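Side-chain contacts in major allergen Dau c 1 (Daucus carota, PDB 2WQL), which probably binds small, largely hydrophobic or amphiphilic molecules in an internal pocket and acts in plant defence, besides being a major carrot allergen: residues S12-E17 and A146-L151; K18-I23 and D72-E77; L25-V30 and T52-T57; T29-A34 and T141-A146; V103-A108 and I113-A118. The protein carries 4 engineered substitutions. All coordinates share one frame; numbering follows the deposited sequence.

Contact 1 of 5, residues S12-E17 and A146-L151; sequences SSVSAE and AIEAYL
Two polar links, one direct and one through water, hold the carboxylate of Glu148 against the turn that starts at Ser12. In the direct link, Ser12 OG donates to Glu148 OE2 at 3.0 Å, a weak bond. The hydroxyl is placed for it by a first torsion that sets OG opposite the backbone N (chi1 178°), and the same oxygen accepts from Val14 N at 3.0 Å with an N-H...O angle of 154°. The stronger partner of OE2 lies one helical turn back, where Lys145 forms a salt bridge with it. The other oxygen is used by the water: Glu148 OE1 accepts from it at 2.9 Å, while Ser13 N donates to that water at 2.7 Å. A single carboxylate thus engages the Ser12 hydroxyl directly, if weakly, and the Ser13 amide through the water.

The apolar part is small. Val14 CG2 lies 3.9 Å from Glu148 CG, the two side chains running antiparallel past one another, and the glutamate runs on extended beyond CG to carry its charge to Ser12. The other branch of the valine, CG1, packs on Ile19 of helix 16-25, and Ala138 of a neighbouring subunit lies against Glu148. The Ser12 hydroxyl closes an ST turn, which here takes the chain from strand 5-12 toward helix 16-25, beside the long C-terminal helix of the Bet v 1 fold.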
# COMPACT_ATOMS: atom_id res chain seq x y z
N SER A 12 -2.25 1.46 13.82
CA SER A 12 -1.77 2.09 15.04
C SER A 12 -0.25 2.05 15.11
O SER A 12 0.36 1.12 14.63
CB SER A 12 -2.34 1.40 16.27
OG SER A 12 -1.84 1.97 17.48
N SER A 13 0.35 3.05 15.72
CA SER A 13 1.78 3.06 15.96
C SER A 13 2.14 2.28 17.21
O SER A 13 3.32 2.02 17.44
CB SER A 13 2.31 4.49 16.09
OG SER A 13 1.72 5.17 17.18
N VAL A 14 1.14 1.93 18.02
CA VAL A 14 1.35 1.10 19.21
C VAL A 14 1.51 -0.37 18.78
O VAL A 14 0.93 -0.81 17.79
CB VAL A 14 0.17 1.23 20.20
CG1 VAL A 14 0.32 0.24 21.34
CG2 VAL A 14 0.07 2.65 20.74
N SER A 15 2.30 -1.13 19.54
CA SER A 15 2.60 -2.51 19.19
C SER A 15 1.38 -3.42 19.30
O SER A 15 0.43 -3.11 20.01
CB SER A 15 3.72 -3.05 20.08
OG SER A 15 3.24 -3.37 21.37
N ALA A 16 1.44 -4.54 18.60
CA ALA A 16 0.36 -5.53 18.55
C ALA A 16 0.01 -6.11 19.92
O ALA A 16 -1.16 -6.22 20.26
CB ALA A 16 0.74 -6.67 17.56
N GLU A 17 1.04 -6.50 20.68
CA GLU A 17 0.84 -7.02 22.04
C GLU A 17 0.09 -6.02 22.91
O GLU A 17 -0.84 -6.37 23.62
CB GLU A 17 2.19 -7.38 22.71
CG GLU A 17 2.60 -8.84 22.54
CD GLU A 17 4.08 -9.14 22.95
OE1 GLU A 17 4.48 -8.98 24.14
OE2 GLU A 17 4.87 -9.57 22.06
N ALA A 146 -9.56 5.95 21.45
CA ALA A 146 -9.58 6.43 22.83
C ALA A 146 -8.69 5.51 23.67
O ALA A 146 -7.95 5.97 24.54
CB ALA A 146 -11.00 6.47 23.37
N ILE A 147 -8.76 4.20 23.40
CA ILE A 147 -7.93 3.21 24.09
C ILE A 147 -6.46 3.36 23.71
O ILE A 147 -5.57 3.31 24.58
CB ILE A 147 -8.43 1.76 23.83
CG1 ILE A 147 -9.77 1.52 24.54
CG2 ILE A 147 -7.44 0.73 24.33
CD1 ILE A 147 -10.54 0.33 24.01
N GLU A 148 -6.18 3.56 22.43
CA GLU A 148 -4.81 3.85 21.98
C GLU A 148 -4.20 5.03 22.75
O GLU A 148 -3.05 4.99 23.19
CB GLU A 148 -4.80 4.14 20.48
CG GLU A 148 -3.44 3.98 19.83
CD GLU A 148 -3.35 4.62 18.44
OE1 GLU A 148 -2.68 5.66 18.33
OE2 GLU A 148 -3.95 4.11 17.47
N ALA A 149 -4.99 6.07 22.94
CA ALA A 149 -4.55 7.24 23.69
C ALA A 149 -4.18 6.88 25.12
O ALA A 149 -3.16 7.32 25.64
CB ALA A 149 -5.62 8.30 23.67
N TYR A 150 -5.00 6.06 25.76
CA TYR A 150 -4.74 5.65 27.14
C TYR A 150 -3.44 4.79 27.24
O TYR A 150 -2.65 4.94 28.17
CB TYR A 150 -5.95 4.90 27.71
CG TYR A 150 -5.68 4.22 29.02
CD1 TYR A 150 -5.92 4.86 30.22
CD2 TYR A 150 -5.18 2.92 29.06
CE1 TYR A 150 -5.67 4.24 31.43
CE2 TYR A 150 -4.92 2.29 30.25
CZ TYR A 150 -5.16 2.95 31.44
OH TYR A 150 -4.90 2.32 32.64
N LEU A 151 -3.25 3.90 26.27
CA LEU A 151 -2.05 3.06 26.19
C LEU A 151 -0.76 3.87 25.96
O LEU A 151 0.28 3.56 26.56
CB LEU A 151 -2.19 2.01 25.09
CG LEU A 151 -3.27 0.95 25.31
CD1 LEU A 151 -3.36 0.01 24.12
CD2 LEU A 151 -3.04 0.17 26.60
O HOH W 1 -1.37 5.15 15.82

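Contact 2 of 5, residues K18-I23 and D72-E77; sequences KIFSGI and DAVNKE. With P4C (O-acetaldehydyl-hexaethylene glycol), chain E.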
# COMPACT_ATOMS: atom_id res chain seq x y z
N LYS A 18 0.51 -4.76 22.84
CA LYS A 18 -0.05 -3.73 23.71
C LYS A 18 -1.50 -3.38 23.31
O LYS A 18 -2.36 -3.23 24.18
CB LYS A 18 0.85 -2.50 23.67
CG LYS A 18 1.00 -1.75 24.97
CD LYS A 18 2.24 -0.82 24.93
CE LYS A 18 2.59 -0.20 26.30
NZ LYS A 18 3.06 1.22 26.16
N ILE A 19 -1.76 -3.28 22.01
CA ILE A 19 -3.11 -2.99 21.53
C ILE A 19 -4.08 -4.09 21.95
O ILE A 19 -5.16 -3.82 22.48
CB ILE A 19 -3.15 -2.84 19.98
CG1 ILE A 19 -2.58 -1.48 19.57
CG2 ILE A 19 -4.55 -2.96 19.45
CD1 ILE A 19 -3.47 -0.31 19.93
N PHE A 20 -3.68 -5.33 21.73
CA PHE A 20 -4.48 -6.47 22.11
C PHE A 20 -4.79 -6.48 23.60
O PHE A 20 -5.88 -6.87 24.00
CB PHE A 20 -3.77 -7.77 21.75
CG PHE A 20 -4.64 -8.99 21.88
CD1 PHE A 20 -5.61 -9.27 20.92
CD2 PHE A 20 -4.50 -9.85 22.95
CE1 PHE A 20 -6.41 -10.40 21.01
CE2 PHE A 20 -5.30 -10.98 23.06
CZ PHE A 20 -6.26 -11.26 22.09
N SER A 21 -3.83 -6.08 24.43
CA SER A 21 -4.07 -6.08 25.87
C SER A 21 -5.10 -5.01 26.21
O SER A 21 -5.91 -5.19 27.10
CB SER A 21 -2.78 -5.86 26.65
OG SER A 21 -2.33 -4.51 26.49
N GLY A 22 -5.09 -3.91 25.47
CA GLY A 22 -6.01 -2.82 25.76
C GLY A 22 -7.42 -3.08 25.26
O GLY A 22 -8.39 -2.79 25.96
N ILE A 23 -7.55 -3.61 24.05
CA ILE A 23 -8.87 -3.74 23.44
C ILE A 23 -9.49 -5.11 23.64
O ILE A 23 -10.64 -5.29 23.26
CB ILE A 23 -8.87 -3.36 21.93
CG1 ILE A 23 -8.18 -4.44 21.09
CG2 ILE A 23 -8.25 -1.98 21.71
CD1 ILE A 23 -8.01 -4.07 19.61
N ASP A 72 -16.58 -15.86 21.85
CA ASP A 72 -16.52 -17.22 21.32
C ASP A 72 -15.14 -17.83 21.52
O ASP A 72 -15.03 -19.03 21.74
CB ASP A 72 -16.88 -17.23 19.84
CG ASP A 72 -18.25 -16.63 19.56
OD1 ASP A 72 -19.26 -17.19 20.02
OD2 ASP A 72 -18.31 -15.58 18.85
N ALA A 73 -14.09 -17.02 21.43
CA ALA A 73 -12.70 -17.52 21.52
C ALA A 73 -11.72 -16.37 21.79
O ALA A 73 -11.91 -15.25 21.31
CB ALA A 73 -12.31 -18.26 20.25
N VAL A 74 -10.70 -16.67 22.58
CA VAL A 74 -9.58 -15.75 22.81
C VAL A 74 -8.28 -16.52 22.66
O VAL A 74 -8.14 -17.61 23.20
CB VAL A 74 -9.57 -15.19 24.23
CG1 VAL A 74 -8.72 -13.93 24.30
CG2 VAL A 74 -10.95 -14.90 24.71
N ASN A 75 -7.34 -15.95 21.91
CA ASN A 75 -6.03 -16.54 21.77
C ASN A 75 -5.01 -15.47 22.10
O ASN A 75 -4.70 -14.63 21.29
CB ASN A 75 -5.83 -17.13 20.38
CG ASN A 75 -4.62 -18.02 20.30
OD1 ASN A 75 -3.54 -17.65 20.76
ND2 ASN A 75 -4.78 -19.19 19.70
N LYS A 76 -4.50 -15.53 23.32
CA LYS A 76 -3.57 -14.53 23.83
C LYS A 76 -2.24 -14.51 23.09
O LYS A 76 -1.62 -13.45 22.94
CB LYS A 76 -3.34 -14.77 25.33
CG LYS A 76 -4.60 -14.54 26.17
CD LYS A 76 -4.51 -15.11 27.60
CE LYS A 76 -5.90 -15.07 28.31
NZ LYS A 76 -5.81 -15.42 29.76
N GLU A 77 -1.80 -15.68 22.64
CA GLU A 77 -0.52 -15.82 21.98
C GLU A 77 -0.59 -15.34 20.53
O GLU A 77 0.35 -14.73 20.03
CB GLU A 77 -0.09 -17.28 22.04
CG GLU A 77 0.14 -17.79 23.48
CD GLU A 77 1.34 -17.12 24.17
OE1 GLU A 77 2.17 -16.47 23.48
OE2 GLU A 77 1.46 -17.24 25.42
O1 P4C E . -13.44 -6.62 23.80
C2 P4C E . -14.06 -6.46 22.75
C3 P4C E . -13.35 -6.40 21.41
O4 P4C E . -14.36 -6.29 20.38
C5 P4C E . -13.97 -6.64 19.04
C6 P4C E . -15.25 -6.94 18.23
O7 P4C E . -15.68 -5.80 17.51
C8 P4C E . -14.88 -5.45 16.36
C9 P4C E . -14.46 -3.97 16.31
O10 P4C E . -13.02 -3.82 16.47
C11 P4C E . -12.60 -2.52 16.93
C12 P4C E . -12.10 -2.56 18.37
O13 P4C E . -12.90 -1.71 19.20
C14 P4C E . -12.47 -1.62 20.57
C15 P4C E . -13.02 -2.78 21.39
O16 P4C E . -14.14 -2.37 22.18
C17 P4C E . -15.10 -3.42 22.45
C18 P4C E . -16.55 -2.86 22.51
O19 P4C E . -17.56 -3.86 22.23
C20 P4C E . -18.19 -3.75 20.94
C21 P4C E . -18.64 -5.14 20.44
O22 P4C E . -18.18 -5.47 19.11
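Beside the ligand pocket, to which helix 16-25 contributes Ile23, the ring of Phe20 packs on the end of strand 66-75. Val74 CG1 comes to the edge of the ring, near its plane, 4.3 Å from Phe20 CZ. The other approaches are oblique and come from the backbone: Asn75 O lies 3.8 Å from Phe20 CZ, and Lys76 CA is 4.0 Å from Phe20 CE2. Because the side chain leaves trans to its main-chain nitrogen (chi1 -169°), the ring is sent down from the helix to this strand end, and Leu79 also packs on it. Earlier in the same strand, Asp72 and Ala73 both face Asp82 in a classic beta bulge, one extra residue within the continuing pairing with strand 80-87. The helix itself widens into a pi-type turn over 21-23. At its pocket side Ile23 O lies 3.1 Å from O1 of the bound O-acetaldehydyl-hexaethylene glycol, while Ser21 OG donates to Lys18 O at 2.6 Å.

Contact 3 of 5, residues L25-V30 and T52-T57; sequences LDVDTV and TVRIIT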
# COMPACT_ATOMS: atom_id res chain seq x y z
N LEU A 25 -7.83 -7.98 26.43
CA LEU A 25 -7.53 -8.58 27.73
C LEU A 25 -7.97 -7.75 28.92
O LEU A 25 -8.57 -8.28 29.86
CB LEU A 25 -6.03 -8.90 27.87
CG LEU A 25 -5.48 -9.97 26.91
CD1 LEU A 25 -4.03 -10.31 27.22
CD2 LEU A 25 -6.35 -11.21 26.95
N ASP A 26 -7.66 -6.45 28.88
CA ASP A 26 -7.88 -5.53 30.00
C ASP A 26 -9.02 -4.56 29.73
O ASP A 26 -9.19 -3.59 30.45
CB ASP A 26 -6.60 -4.76 30.29
CG ASP A 26 -5.42 -5.67 30.60
OD1 ASP A 26 -5.64 -6.75 31.20
OD2 ASP A 26 -4.28 -5.30 30.25
N VAL A 27 -9.81 -4.83 28.70
CA VAL A 27 -10.86 -3.90 28.28
C VAL A 27 -11.80 -3.44 29.40
O VAL A 27 -12.21 -2.29 29.41
CB VAL A 27 -11.71 -4.51 27.14
CG1 VAL A 27 -12.65 -5.60 27.67
CG2 VAL A 27 -12.50 -3.40 26.45
N ASP A 28 -12.15 -4.31 30.33
CA ASP A 28 -13.13 -3.96 31.38
C ASP A 28 -12.62 -2.92 32.39
O ASP A 28 -13.43 -2.16 32.94
CB ASP A 28 -13.60 -5.20 32.15
CG ASP A 28 -14.38 -6.18 31.27
OD1 ASP A 28 -15.20 -5.74 30.43
OD2 ASP A 28 -14.17 -7.41 31.41
N THR A 29 -11.32 -2.88 32.65
CA THR A 29 -10.76 -1.82 33.50
C THR A 29 -10.24 -0.63 32.67
O THR A 29 -10.18 0.50 33.16
CB THR A 29 -9.65 -2.33 34.45
OG1 THR A 29 -8.52 -2.75 33.69
CG2 THR A 29 -10.16 -3.49 35.31
N VAL A 30 -9.89 -0.88 31.42
CA VAL A 30 -9.37 0.19 30.56
C VAL A 30 -10.46 1.16 30.09
O VAL A 30 -10.29 2.38 30.18
CB VAL A 30 -8.56 -0.38 29.35
CG1 VAL A 30 -8.52 0.62 28.21
CG2 VAL A 30 -7.15 -0.76 29.81
N THR A 52 -17.88 -16.03 27.90
CA THR A 52 -18.15 -14.77 28.57
C THR A 52 -19.21 -13.98 27.80
O THR A 52 -19.20 -13.94 26.58
CB THR A 52 -16.86 -13.93 28.69
OG1 THR A 52 -15.91 -14.63 29.50
CG2 THR A 52 -17.15 -12.55 29.31
N VAL A 53 -20.14 -13.36 28.52
CA VAL A 53 -21.22 -12.61 27.92
C VAL A 53 -21.28 -11.23 28.58
O VAL A 53 -21.34 -11.11 29.80
CB VAL A 53 -22.59 -13.34 28.10
CG1 VAL A 53 -23.71 -12.47 27.61
CG2 VAL A 53 -22.60 -14.68 27.38
N ARG A 54 -21.26 -10.19 27.78
CA ARG A 54 -21.36 -8.82 28.27
C ARG A 54 -22.65 -8.16 27.82
O ARG A 54 -22.95 -8.12 26.63
CB ARG A 54 -20.19 -7.98 27.75
CG ARG A 54 -18.84 -8.38 28.31
CD ARG A 54 -17.74 -7.45 27.80
NE ARG A 54 -16.50 -7.70 28.52
CZ ARG A 54 -15.60 -8.62 28.21
NH1 ARG A 54 -15.77 -9.41 27.17
NH2 ARG A 54 -14.51 -8.77 28.96
N ILE A 55 -23.42 -7.65 28.78
CA ILE A 55 -24.62 -6.87 28.48
C ILE A 55 -24.28 -5.38 28.58
O ILE A 55 -24.06 -4.87 29.67
CB ILE A 55 -25.79 -7.23 29.42
CG1 ILE A 55 -26.09 -8.74 29.36
CG2 ILE A 55 -27.05 -6.43 29.06
CD1 ILE A 55 -27.11 -9.26 30.40
N ILE A 56 -24.21 -4.71 27.44
CA ILE A 56 -23.77 -3.32 27.37
C ILE A 56 -24.94 -2.36 27.11
O ILE A 56 -25.83 -2.65 26.30
CB ILE A 56 -22.70 -3.14 26.28
CG1 ILE A 56 -21.47 -3.99 26.63
CG2 ILE A 56 -22.31 -1.70 26.15
CD1 ILE A 56 -20.57 -4.28 25.43
N THR A 57 -24.95 -1.23 27.82
CA THR A 57 -25.99 -0.22 27.68
C THR A 57 -25.35 1.15 27.46
O THR A 57 -24.50 1.56 28.25
CB THR A 57 -26.87 -0.15 28.94
OG1 THR A 57 -27.34 -1.47 29.27
CG2 THR A 57 -28.07 0.74 28.72
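Asp28 and Arg54 approach from opposite directions and meet in a side-on, two-point salt bridge, the arginine presenting its NE and NH2 side to the two oxygens of the aspartate. Arg54 NE donates to Asp28 OD1 at 3.0 Å, and Arg54 NH2 donates to Asp28 OD2 at 2.8 Å, the latter nearly straight at 168°. Both carboxylate oxygens are approached on their syn side, but the fit is not flat: the carboxylate and guanidinium planes are turned 39° apart. Asp28 OD2 lies in the guanidinium plane, whereas OD1 is tilted somewhat out of it.

The arginine reaches across on a chain extended from CG to NE. A turn at the last torsion (chi4 86°) then swings the guanidinium round to face the acid. Two bonds to two separate oxygens fix the rotation of the group. Over one of its faces sits Val27, whose CG1 is 3.9 Å from Arg54 NH2, so the charged group is met at its edge by an acid and over a face by a methyl. Asp28 itself is exposed, and the bridge is therefore only partly shielded from solvent.

Val27, whose nearest side-chain atom is about 4 Å from the bound glycol, opens helix 27-34, and Arg54 sits in strand 53-57. Val44 of strand 41-45 packs against both Asp28 and Arg54, and Thr71 of strand 66-75 touches Arg54, placing the salt bridge where the short helix passes over the strands near one side of the sheet.

Contact 4 of 5, residues T29-A34 and T141-A146; sequences TVIPKA and TALFKA
No ring takes part where Ile31 and Ala34 pack on Leu143 and Ala146: the one aromatic group, Phe144, is directed to the other side of its helix, with Lys145 CD in plane at its edge and Ile19 and Ile23 of helix 16-25 nearby. What remains is helix-helix packing of the Bet v 1 fold, in which helix 27-34 lies beside the long C-terminal helix 130-153. The apolar end of the contact is Ile31 CD1 against Leu143 CD2 at 4.2 Å; both side chains start off to the flank and bring their ends nearer. Leu143 also lines the pocket and touches the bound glycol. Helix 27-34 is kinked at Pro32, which has no N-H to give to the preceding turn. One turn along from Leu143 the helices draw together, Ala34 and Ala146 having CA atoms 5.9 Å apart. Each methyl faces the other's carbonyl: Ala34 CB lies 3.9 Å from Ala146 O, and Ala146 CB lies 4.1 Å from Ala34 O.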
# COMPACT_ATOMS: atom_id res chain seq x y z
N THR A 29 -11.32 -2.88 32.65
CA THR A 29 -10.76 -1.82 33.50
C THR A 29 -10.24 -0.63 32.67
O THR A 29 -10.18 0.50 33.16
CB THR A 29 -9.65 -2.33 34.45
OG1 THR A 29 -8.52 -2.75 33.69
CG2 THR A 29 -10.16 -3.49 35.31
N VAL A 30 -9.89 -0.88 31.42
CA VAL A 30 -9.37 0.19 30.56
C VAL A 30 -10.46 1.16 30.09
O VAL A 30 -10.29 2.38 30.18
CB VAL A 30 -8.56 -0.38 29.35
CG1 VAL A 30 -8.52 0.62 28.21
CG2 VAL A 30 -7.15 -0.76 29.81
N ILE A 31 -11.58 0.64 29.59
CA ILE A 31 -12.62 1.51 29.02
C ILE A 31 -13.17 2.58 29.99
O ILE A 31 -13.37 3.72 29.59
CB ILE A 31 -13.77 0.69 28.40
CG1 ILE A 31 -13.31 0.03 27.11
CG2 ILE A 31 -14.96 1.58 28.10
CD1 ILE A 31 -14.35 -0.85 26.44
N PRO A 32 -13.42 2.24 31.26
CA PRO A 32 -13.85 3.31 32.18
C PRO A 32 -12.82 4.43 32.39
O PRO A 32 -13.21 5.56 32.66
CB PRO A 32 -14.12 2.57 33.49
CG PRO A 32 -14.47 1.20 33.06
CD PRO A 32 -13.62 0.90 31.85
N LYS A 33 -11.53 4.13 32.27
CA LYS A 33 -10.49 5.16 32.38
C LYS A 33 -10.26 5.87 31.03
O LYS A 33 -9.95 7.05 30.99
CB LYS A 33 -9.18 4.54 32.90
CG LYS A 33 -9.21 4.09 34.38
N ALA A 34 -10.42 5.15 29.93
CA ALA A 34 -10.09 5.67 28.61
C ALA A 34 -11.24 6.43 27.92
O ALA A 34 -11.02 7.46 27.30
CB ALA A 34 -9.63 4.52 27.70
N THR A 141 -13.94 2.60 15.74
CA THR A 141 -12.69 3.31 15.57
C THR A 141 -12.52 4.34 16.68
O THR A 141 -11.47 4.46 17.25
CB THR A 141 -12.60 3.96 14.17
OG1 THR A 141 -12.78 2.96 13.17
CG2 THR A 141 -11.25 4.63 13.96
N ALA A 142 -13.59 5.07 16.98
CA ALA A 142 -13.58 6.06 18.07
C ALA A 142 -13.12 5.43 19.38
O ALA A 142 -12.29 5.98 20.09
CB ALA A 142 -14.95 6.70 18.24
N LEU A 143 -13.69 4.28 19.70
CA LEU A 143 -13.37 3.59 20.93
C LEU A 143 -11.94 3.03 20.88
O LEU A 143 -11.18 3.15 21.84
CB LEU A 143 -14.38 2.48 21.20
CG LEU A 143 -14.26 1.75 22.54
CD1 LEU A 143 -14.34 2.75 23.70
CD2 LEU A 143 -15.34 0.67 22.64
N PHE A 144 -11.57 2.44 19.75
CA PHE A 144 -10.20 1.96 19.55
C PHE A 144 -9.19 3.05 19.85
O PHE A 144 -8.23 2.83 20.61
CB PHE A 144 -10.01 1.49 18.10
CG PHE A 144 -8.64 0.95 17.81
CD1 PHE A 144 -8.41 -0.42 17.81
CD2 PHE A 144 -7.58 1.78 17.56
CE1 PHE A 144 -7.16 -0.94 17.54
CE2 PHE A 144 -6.32 1.27 17.30
CZ PHE A 144 -6.12 -0.10 17.29
N LYS A 145 -9.40 4.23 19.27
CA LYS A 145 -8.45 5.32 19.37
C LYS A 145 -8.43 5.97 20.75
O LYS A 145 -7.41 6.49 21.19
CB LYS A 145 -8.72 6.36 18.28
CG LYS A 145 -8.37 5.89 16.86
CD LYS A 145 -6.87 5.59 16.71
CE LYS A 145 -6.44 5.33 15.27
NZ LYS A 145 -4.96 4.99 15.22
N ALA A 146 -9.56 5.95 21.45
CA ALA A 146 -9.58 6.43 22.83
C ALA A 146 -8.69 5.51 23.67
O ALA A 146 -7.95 5.97 24.54
CB ALA A 146 -11.00 6.47 23.37

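Contact 5 of 5, residues V103-A108 and I113-A118; sequences VVVPTA and ITKTTA. With P4C (O-acetaldehydyl-hexaethylene glycol), chain E.
Ile113 enters the contact paired with Val105: its N donates to Val105 O at 2.9 Å, and Val105 N donates back to Ile113 O at 2.8 Å. Its side chain also meets the turn, with CG1 3.9 Å from Thr107 OG1. Thr114 follows as the non-hydrogen-bonded partner of Val104. Its hydroxyl, set opposite the carbonyl carbon (chi1 -65°), leans on the valine, OG1 being 3.7 Å from Val104 CG1; this pair faces helix 16-25, where Ile19 and Phe20 pack on it. Lys115 restores the double bonding, its N reaching Val103 O and its O receiving Val103 N. It lies side by side with Val103 on the opposite face from Thr114, with Lys115 CB 4.0 Å from Val103 CG1, and its chain runs out extended. Thr116 turns to the ligand instead, placing CG2 3.5 Å from C8 of the bound glycol. At Thr117 the hydroxyl is hydrogen-bonded to Pro106 O of a neighbouring subunit. The pairing of this antiparallel hairpin thus rests on four nearly straight main-chain bonds, while alternation sends Val104 and Thr114 to one face and leaves a mixed face of Val103, Val105, Ile113 and Lys115, packed in part against a neighbouring subunit.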
# COMPACT_ATOMS: atom_id res chain seq x y z
N VAL A 103 -8.09 -10.02 14.46
CA VAL A 103 -6.70 -10.38 14.67
C VAL A 103 -5.86 -9.11 14.65
O VAL A 103 -6.10 -8.23 13.84
CB VAL A 103 -6.22 -11.41 13.62
CG1 VAL A 103 -6.26 -10.81 12.21
CG2 VAL A 103 -4.83 -11.93 13.95
N VAL A 104 -4.90 -9.00 15.56
CA VAL A 104 -3.99 -7.86 15.60
C VAL A 104 -2.66 -8.32 15.03
O VAL A 104 -2.04 -9.22 15.57
CB VAL A 104 -3.79 -7.34 17.03
CG1 VAL A 104 -3.05 -6.05 17.00
CG2 VAL A 104 -5.12 -7.16 17.73
N VAL A 105 -2.21 -7.73 13.93
CA VAL A 105 -0.95 -8.19 13.33
C VAL A 105 0.13 -7.11 13.42
O VAL A 105 -0.17 -5.93 13.24
CB VAL A 105 -1.12 -8.68 11.85
CG1 VAL A 105 -2.48 -9.31 11.63
CG2 VAL A 105 -0.91 -7.57 10.88
N PRO A 106 1.38 -7.50 13.71
CA PRO A 106 2.44 -6.50 13.80
C PRO A 106 2.91 -5.98 12.45
O PRO A 106 2.74 -6.64 11.43
CB PRO A 106 3.58 -7.24 14.50
CG PRO A 106 3.28 -8.66 14.32
CD PRO A 106 1.80 -8.80 14.24
N THR A 107 3.51 -4.80 12.48
CA THR A 107 4.02 -4.14 11.28
C THR A 107 5.52 -3.90 11.43
O THR A 107 6.03 -3.72 12.54
CB THR A 107 3.33 -2.79 11.06
OG1 THR A 107 1.96 -3.01 10.70
CG2 THR A 107 3.97 -2.03 9.94
N ALA A 108 6.21 -3.86 10.29
CA ALA A 108 7.66 -3.62 10.25
C ALA A 108 8.15 -2.42 11.09
O ALA A 108 9.26 -2.45 11.61
CB ALA A 108 8.11 -3.44 8.79
N ILE A 113 -1.66 -3.49 12.80
CA ILE A 113 -2.94 -3.35 12.11
C ILE A 113 -3.91 -4.29 12.78
O ILE A 113 -3.62 -5.47 12.92
CB ILE A 113 -2.87 -3.74 10.62
CG1 ILE A 113 -1.88 -2.84 9.85
CG2 ILE A 113 -4.22 -3.59 9.97
CD1 ILE A 113 -1.56 -3.34 8.47
N THR A 114 -5.06 -3.78 13.20
CA THR A 114 -6.10 -4.59 13.81
C THR A 114 -7.14 -4.85 12.71
O THR A 114 -7.80 -3.91 12.23
CB THR A 114 -6.72 -3.87 15.04
OG1 THR A 114 -5.72 -3.73 16.05
CG2 THR A 114 -7.88 -4.63 15.61
N LYS A 115 -7.27 -6.11 12.31
CA LYS A 115 -8.15 -6.52 11.22
C LYS A 115 -9.38 -7.23 11.76
O LYS A 115 -9.23 -8.27 12.43
CB LYS A 115 -7.38 -7.46 10.28
CG LYS A 115 -6.10 -6.82 9.68
CD LYS A 115 -5.40 -7.72 8.67
CE LYS A 115 -4.29 -6.98 7.92
NZ LYS A 115 -3.34 -7.93 7.22
N THR A 116 -10.58 -6.69 11.50
CA THR A 116 -11.83 -7.30 11.95
C THR A 116 -12.72 -7.65 10.77
O THR A 116 -12.91 -6.85 9.87
CB THR A 116 -12.63 -6.39 12.89
OG1 THR A 116 -11.79 -5.96 13.97
CG2 THR A 116 -13.87 -7.12 13.45
N THR A 117 -13.27 -8.85 10.79
CA THR A 117 -14.26 -9.29 9.82
C THR A 117 -15.57 -9.51 10.56
O THR A 117 -15.60 -10.22 11.56
CB THR A 117 -13.83 -10.63 9.17
OG1 THR A 117 -12.59 -10.43 8.47
CG2 THR A 117 -14.93 -11.14 8.24
N ALA A 118 -16.63 -8.90 10.05
CA ALA A 118 -17.96 -9.05 10.60
C ALA A 118 -18.82 -9.79 9.57
O ALA A 118 -18.79 -9.46 8.36
CB ALA A 118 -18.53 -7.70 10.89
O1 P4C E . -13.44 -6.62 23.80
C2 P4C E . -14.06 -6.46 22.75
C3 P4C E . -13.35 -6.40 21.41
O4 P4C E . -14.36 -6.29 20.38
C5 P4C E . -13.97 -6.64 19.04
C6 P4C E . -15.25 -6.94 18.23
O7 P4C E . -15.68 -5.80 17.51
C8 P4C E . -14.88 -5.45 16.36
C9 P4C E . -14.46 -3.97 16.31
O10 P4C E . -13.02 -3.82 16.47
C11 P4C E . -12.60 -2.52 16.93
C12 P4C E . -12.10 -2.56 18.37
O13 P4C E . -12.90 -1.71 19.20
C14 P4C E . -12.47 -1.62 20.57
C15 P4C E . -13.02 -2.78 21.39
O16 P4C E . -14.14 -2.37 22.18
C17 P4C E . -15.10 -3.42 22.45
C18 P4C E . -16.55 -2.86 22.51
O19 P4C E . -17.56 -3.86 22.23
C20 P4C E . -18.19 -3.75 20.94
C21 P4C E . -18.64 -5.14 20.44
O22 P4C E . -18.18 -5.47 19.11

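In the fold
Helix 16-25 ties much together. Ile19 of contact 2 packs on Val14 of contact 1 (CG1 to CG1, 3.8 Å), on Phe144 of contact 4 (CD1 to CZ, 3.7 Å) and on Thr114 of contact 5 (CG2 to OG1, 3.7 Å). Contacts 3 and 4 both start from helix 27-34, and contacts 1 and 4 share Ala146 on helix 130-153, their centres about 10 Å apart. Contacts 3 and 5 lie on separate parts of the sheet, nearest atoms about 9 Å apart. The pocket lies between them: Ile23 of contact 2, Leu143 of contact 4 and Thr116 of contact 5 line the glycol, whereas Glu148 of contact 1 keeps its nearest side-chain atom about 10 Å away.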